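Local coordinates for DotU family type IV/VI secretion system protein (Acinetobacter baumannii, PDB 6Y4R) that forms the cytoplasmic domain of TssL, a key component of the type VI secretion system, and probably helps build its membrane-bound part, at residues K59-A64 with L90-F95. Residues are numbered along the deposited sequence; the frame is centred on the assembly and turned at random.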
loop_
_atom_site.group_PDB
_atom_site.type_symbol
_atom_site.label_atom_id
_atom_site.label_comp_id
_atom_site.label_asym_id
_atom_site.label_seq_id
_atom_site.Cartn_x
_atom_site.Cartn_y
_atom_site.Cartn_z
ATOM N N LYS A 59 5.457 4.568 0.987
ATOM C CA LYS A 59 4.266 5.328 1.332
ATOM C C LYS A 59 3.263 5.381 0.176
ATOM O O LYS A 59 2.048 5.344 0.405
ATOM C CB LYS A 59 4.666 6.731 1.785
ATOM C CG LYS A 59 3.543 7.729 1.722
ATOM C CD LYS A 59 3.677 8.781 2.796
ATOM C CE LYS A 59 4.526 9.946 2.357
ATOM N NZ LYS A 59 4.993 10.671 3.575
ATOM N N TYR A 60 3.745 5.469 -1.072
ATOM C CA TYR A 60 2.833 5.519 -2.218
ATOM C C TYR A 60 2.022 4.230 -2.329
ATOM O O TYR A 60 0.806 4.262 -2.558
ATOM C CB TYR A 60 3.625 5.775 -3.511
ATOM C CG TYR A 60 2.764 5.799 -4.765
ATOM C CD1 TYR A 60 2.395 4.615 -5.411
ATOM C CD2 TYR A 60 2.307 7.000 -5.289
ATOM C CE1 TYR A 60 1.586 4.632 -6.533
ATOM C CE2 TYR A 60 1.507 7.034 -6.418
ATOM C CZ TYR A 60 1.148 5.853 -7.041
ATOM O OH TYR A 60 0.348 5.901 -8.168
ATOM N N ALA A 61 2.695 3.084 -2.183
ATOM C CA ALA A 61 2.038 1.786 -2.258
ATOM C C ALA A 61 1.033 1.623 -1.135
ATOM O O ALA A 61 -0.052 1.063 -1.341
ATOM C CB ALA A 61 3.081 0.664 -2.201
ATOM N N PHE A 62 1.385 2.067 0.073
ATOM C CA PHE A 62 0.460 1.919 1.192
ATOM C C PHE A 62 -0.781 2.781 0.992
ATOM O O PHE A 62 -1.885 2.382 1.369
ATOM C CB PHE A 62 1.156 2.276 2.503
ATOM C CG PHE A 62 0.244 2.290 3.697
ATOM C CD1 PHE A 62 0.194 1.198 4.545
ATOM C CD2 PHE A 62 -0.553 3.398 3.991
ATOM C CE1 PHE A 62 -0.645 1.199 5.661
ATOM C CE2 PHE A 62 -1.402 3.404 5.104
ATOM C CZ PHE A 62 -1.441 2.308 5.936
ATOM N N CYS A 63 -0.615 3.981 0.433
ATOM C CA CYS A 63 -1.763 4.844 0.179
ATOM C C CYS A 63 -2.635 4.300 -0.950
ATOM O O CYS A 63 -3.870 4.327 -0.860
ATOM C CB CYS A 63 -1.287 6.263 -0.119
ATOM S SG CYS A 63 -0.565 7.089 1.344
ATOM N N ALA A 64 -2.023 3.792 -2.020
ATOM C CA ALA A 64 -2.820 3.136 -3.052
ATOM C C ALA A 64 -3.607 1.961 -2.468
ATOM O O ALA A 64 -4.755 1.721 -2.859
ATOM C CB ALA A 64 -1.925 2.693 -4.212
ATOM N N LEU A 90 -6.297 9.382 -0.236
ATOM C CA LEU A 90 -4.915 9.749 0.094
ATOM C C LEU A 90 -4.007 9.737 -1.134
ATOM O O LEU A 90 -2.976 10.429 -1.161
ATOM C CB LEU A 90 -4.350 8.809 1.148
ATOM C CG LEU A 90 -5.034 8.904 2.503
ATOM C CD1 LEU A 90 -4.376 7.979 3.553
ATOM C CD2 LEU A 90 -5.058 10.350 2.958
ATOM N N GLN A 91 -4.364 8.957 -2.155
ATOM C CA GLN A 91 -3.628 9.030 -3.407
ATOM C C GLN A 91 -3.745 10.408 -4.014
ATOM O O GLN A 91 -2.760 10.955 -4.523
ATOM C CB GLN A 91 -4.137 7.986 -4.396
ATOM C CG GLN A 91 -3.434 6.639 -4.330
ATOM C CD GLN A 91 -2.026 6.703 -4.949
ATOM O OE1 GLN A 91 -1.827 7.251 -6.040
ATOM N NE2 GLN A 91 -1.052 6.134 -4.252
ATOM N N LEU A 92 -4.921 11.022 -3.887
ATOM C CA LEU A 92 -5.166 12.323 -4.496
ATOM C C LEU A 92 -4.675 13.437 -3.586
ATOM O O LEU A 92 -4.092 14.424 -4.055
ATOM C CB LEU A 92 -6.667 12.470 -4.759
ATOM C CG LEU A 92 -7.224 13.763 -5.338
ATOM C CD1 LEU A 92 -6.877 13.842 -6.810
ATOM C CD2 LEU A 92 -8.714 13.869 -5.147
ATOM N N SER A 93 -4.816 13.234 -2.275
ATOM C CA SER A 93 -4.387 14.238 -1.307
ATOM C C SER A 93 -2.866 14.318 -1.225
ATOM O O SER A 93 -2.296 15.417 -1.295
ATOM C CB SER A 93 -5.035 13.949 0.059
ATOM O OG SER A 93 -4.530 14.765 1.106
ATOM N N LEU A 94 -2.186 13.173 -1.159
ATOM C CA LEU A 94 -0.739 13.181 -0.947
ATOM C C LEU A 94 0.075 13.131 -2.236
ATOM O O LEU A 94 1.227 13.582 -2.248
ATOM C CB LEU A 94 -0.314 11.988 -0.080
ATOM C CG LEU A 94 -0.884 11.876 1.330
ATOM C CD1 LEU A 94 -0.201 10.748 2.113
ATOM C CD2 LEU A 94 -0.721 13.203 2.063
ATOM N N PHE A 95 -0.480 12.613 -3.323
ATOM C CA PHE A 95 0.270 12.529 -4.562
ATOM C C PHE A 95 -0.433 13.204 -5.723
ATOM O O PHE A 95 0.088 13.159 -6.835
ATOM C CB PHE A 95 0.550 11.055 -4.911
ATOM C CG PHE A 95 1.228 10.294 -3.807
ATOM C CD1 PHE A 95 0.492 9.511 -2.949
ATOM C CD2 PHE A 95 2.603 10.384 -3.620
ATOM C CE1 PHE A 95 1.102 8.822 -1.906
ATOM C CE2 PHE A 95 3.228 9.697 -2.597
ATOM C CZ PHE A 95 2.471 8.917 -1.730
#
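Two helices of the all-helical DotU-family cytoplasmic domain pack here in a buried, roughly antiparallel contact: the middle of helix 52-71 meets the short helix 90-95, and the axes of segments 59-64 and 90-95 approach to 9.3 Å, with 148° between their N-to-C directions. Cys63 is the knob, set into a hole formed by Leu90, Gln91, Leu94 and Phe95; its SG lies 3.8 Å from Leu94 CD1 and beside the edge of the Phe95 ring. Tyr60 turns its ring edge to the face of Phe95 in a T-shaped pair, centroids 4.9 Å apart and planes at 66°, while Lys59 CG lies 3.8 Å from Phe95 CZ and Lys59 NZ forms a salt bridge with Glu42 of helix 27-47. Gln91 NE2 lies over one face of the Tyr60 ring, 3.1 Å from Tyr60 O. One turn beyond Cys63, the Asp67 carboxylate accepts hydrogen bonds, OD1 from Leu90 N and OD2 from Gln91 N, tying the short helix's start to the long helix. Apolar and aromatic packing thus fills the interface, while Tyr60's ring and carbonyl accommodate the buried Gln91 amide.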